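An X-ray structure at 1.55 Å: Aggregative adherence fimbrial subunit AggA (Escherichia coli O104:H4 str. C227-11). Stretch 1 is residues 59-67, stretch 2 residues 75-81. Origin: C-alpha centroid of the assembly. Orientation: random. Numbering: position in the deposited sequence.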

# COMPACT_ATOMS: atom_id res chain seq x y z
N GLY A 59 -5.84 -9.19 -0.28
CA GLY A 59 -5.75 -10.57 0.18
C GLY A 59 -6.38 -10.79 1.53
O GLY A 59 -6.97 -9.86 2.12
N PRO A 60 -6.26 -12.02 2.05
CA PRO A 60 -6.76 -12.27 3.40
C PRO A 60 -6.06 -11.36 4.38
O PRO A 60 -4.86 -11.09 4.23
N ALA A 61 -6.81 -10.84 5.34
CA ALA A 61 -6.28 -9.93 6.34
C ALA A 61 -5.63 -8.70 5.70
O ALA A 61 -4.76 -8.11 6.29
N ASN A 62 -6.11 -8.32 4.52
CA ASN A 62 -5.63 -7.16 3.76
C ASN A 62 -4.17 -7.25 3.35
O ASN A 62 -3.52 -6.24 3.07
N LYS A 63 -3.67 -8.48 3.24
CA LYS A 63 -2.32 -8.70 2.74
C LYS A 63 -2.25 -8.35 1.24
O LYS A 63 -3.26 -8.24 0.56
N TRP A 64 -1.05 -8.10 0.76
CA TRP A 64 -0.89 -7.65 -0.62
C TRP A 64 -0.77 -8.86 -1.52
O TRP A 64 -0.07 -9.79 -1.19
N VAL A 65 -1.49 -8.86 -2.65
CA VAL A 65 -1.52 -10.03 -3.53
C VAL A 65 -0.89 -9.72 -4.89
O VAL A 65 -1.38 -8.88 -5.64
N LEU A 66 0.21 -10.41 -5.20
CA LEU A 66 0.81 -10.34 -6.52
C LEU A 66 0.18 -11.46 -7.35
O LEU A 66 0.44 -12.64 -7.11
N GLN A 67 -0.63 -11.06 -8.34
CA GLN A 67 -1.60 -11.94 -9.00
C GLN A 67 -1.28 -12.12 -10.49
O GLN A 67 -1.15 -11.14 -11.22
N LYS A 75 -0.64 -16.87 -7.48
CA LYS A 75 -0.57 -15.60 -6.78
C LYS A 75 0.30 -15.74 -5.56
O LYS A 75 0.49 -16.84 -5.06
N TYR A 76 0.83 -14.62 -5.07
CA TYR A 76 1.53 -14.65 -3.79
C TYR A 76 0.96 -13.61 -2.88
O TYR A 76 0.80 -12.45 -3.26
N THR A 77 0.58 -14.06 -1.69
CA THR A 77 0.02 -13.21 -0.67
C THR A 77 1.19 -12.77 0.19
O THR A 77 1.91 -13.60 0.74
N LEU A 78 1.38 -11.46 0.29
CA LEU A 78 2.59 -10.89 0.86
C LEU A 78 2.27 -10.06 2.09
O LEU A 78 1.31 -9.27 2.10
N ASN A 79 3.05 -10.26 3.13
CA ASN A 79 2.87 -9.51 4.37
C ASN A 79 3.73 -8.24 4.34
O ASN A 79 4.95 -8.32 4.15
N PRO A 80 3.09 -7.07 4.50
CA PRO A 80 3.87 -5.84 4.43
C PRO A 80 4.76 -5.56 5.63
O PRO A 80 4.48 -5.97 6.76
N SER A 81 5.82 -4.81 5.34
CA SER A 81 6.59 -4.08 6.33
C SER A 81 6.27 -2.61 6.19
O SER A 81 6.03 -2.12 5.09

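The apolar centre of the contact lies on the face of the antiparallel pair that carries Trp64, Leu66, Tyr76 and Leu78. Trp64 and Leu78 are directly paired, which brings their side chains together at the root, with CB of Trp64 4.4 Å from CB of Leu78. Leu78 (chi1 m, chi2 t) extends along the sheet to Leu66, where its CD1 comes within 4.4 Å of Leu66 CB; Leu66 itself is t at chi1 and p at chi2. All three are buried. Tyr76 (chi1 m) starts from the same face, but its ring leads away from the other strand, and its hydroxyl is hydrogen-bonded elsewhere in the structure.

The indole of Trp64, with chi1 m and chi2 at 13°, is directed past the end of the paired strands to Pro80. Pro80 points toward stretch 1 and lays its C-gamma endo ring over one face of the indole: CG of Pro80 sits 4.0 Å from the centroid of the five-membered ring of Trp64, 29° off the normal, a CH-pi contact. The same proline packs its CB 4.0 Å from CE2 of Trp64, so that the indole gains an apolar cover beyond the last strand pair.

Backbone hydrogen bonds hold these side chains in register. Trp64 N donates to Leu78 O (3.0 Å) and Leu78 N to Trp64 O (2.7 Å); Leu66 N donates to Tyr76 O and Tyr76 N to Leu66 O, both at 2.9 Å.

The other face carries Val65, Gln67, Lys75 and Thr77 and is more polar. Val65, t at chi1, is its buried member: its CG1 lies 3.9 Å from CB of Lys75, and its CG2 4.3 Å from OG1 of Thr77. Thr77 (chi1 m) turns its methyl to the loop preceding the first strand, CG2 being 3.5 Å from CB of Lys63 and 3.9 Å from CD of Pro60.

At the margins the long polar side chains meet their neighbours across the contact without hydrogen bonds: Lys63 (m, t, t, t) points toward stretch 2 and runs out nearly extended, its CE 3.9 Å from OD1 of Asn79, whose own CB points away. At the far end, Gln67 (t, p, chi3 64°) folds so that its end comes nearer the partner strand, with OE1 3.4 Å from CE of Lys75; its NE2 is hydrogen-bonded just outside the stretches. Lys75 adopts p at chi1 and an off-well chi3 of 102°. No side-chain hydrogen bond or salt bridge joins the two stretches.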

# COMPACT_ATOMS: atom_id res chain seq x y z
CB PRO A 60 -6.41 -13.74 3.67
CG PRO A 60 -5.35 -14.08 2.68
CD PRO A 60 -5.50 -13.16 1.51
CB ALA A 61 -5.28 -10.63 7.25
CB ASN A 62 -5.95 -5.89 4.52
CG ASN A 62 -7.45 -5.69 4.67
OD1 ASN A 62 -8.19 -5.64 3.69
ND2 ASN A 62 -7.91 -5.58 5.90
CB LYS A 63 -1.83 -10.13 3.03
CG LYS A 63 -1.53 -10.33 4.50
CD LYS A 63 -1.07 -11.73 4.88
CE LYS A 63 -1.07 -11.87 6.40
NZ LYS A 63 -0.71 -13.23 6.87
CB TRP A 64 0.37 -6.79 -0.71
CG TRP A 64 0.36 -5.55 0.15
CD1 TRP A 64 -0.50 -5.23 1.16
CD2 TRP A 64 1.30 -4.47 0.07
NE1 TRP A 64 -0.16 -4.00 1.71
CE2 TRP A 64 0.94 -3.52 1.06
CE3 TRP A 64 2.41 -4.21 -0.74
CZ2 TRP A 64 1.65 -2.33 1.25
CZ3 TRP A 64 3.11 -3.02 -0.55
CH2 TRP A 64 2.73 -2.10 0.45
CB VAL A 65 -2.95 -10.56 -3.73
CG1 VAL A 65 -2.96 -11.81 -4.60
CG2 VAL A 65 -3.59 -10.84 -2.37
CB LEU A 66 2.32 -10.50 -6.42
CG LEU A 66 3.12 -10.22 -7.71
CD1 LEU A 66 3.04 -8.77 -8.15
CD2 LEU A 66 4.57 -10.61 -7.52
CB GLN A 67 -3.00 -11.33 -8.84
CG GLN A 67 -4.12 -12.02 -9.61
CD GLN A 67 -4.51 -13.35 -8.99
OE1 GLN A 67 -5.00 -13.40 -7.87
NE2 GLN A 67 -4.28 -14.44 -9.73
CB LYS A 75 -1.98 -15.14 -6.38
CG LYS A 75 -2.75 -16.14 -5.52
CD LYS A 75 -4.05 -15.55 -5.00
CE LYS A 75 -5.27 -16.01 -5.78
NZ LYS A 75 -6.52 -15.61 -5.07
CB TYR A 76 3.04 -14.51 -3.96
CG TYR A 76 3.66 -15.79 -4.50
CD1 TYR A 76 3.50 -17.01 -3.83
CD2 TYR A 76 4.39 -15.78 -5.68
CE1 TYR A 76 4.04 -18.19 -4.34
CE2 TYR A 76 4.94 -16.94 -6.19
CZ TYR A 76 4.76 -18.14 -5.52
OH TYR A 76 5.32 -19.30 -6.04
CB THR A 77 -1.02 -13.99 0.14
OG1 THR A 77 -2.03 -14.48 -0.76
CG2 THR A 77 -1.66 -13.13 1.20
CB LEU A 78 3.31 -10.04 -0.20
CG LEU A 78 3.65 -10.76 -1.51
CD1 LEU A 78 4.19 -9.79 -2.55
CD2 LEU A 78 4.67 -11.86 -1.26
CB ASN A 79 3.27 -10.37 5.56
CG ASN A 79 2.79 -9.79 6.88
OD1 ASN A 79 1.72 -9.17 6.96
ND2 ASN A 79 3.55 -10.02 7.92
CB PRO A 80 2.82 -4.73 4.32
CG PRO A 80 1.52 -5.35 4.64
CD PRO A 80 1.64 -6.84 4.58
CB SER A 81 8.08 -4.31 6.09
OG SER A 81 8.35 -5.68 6.29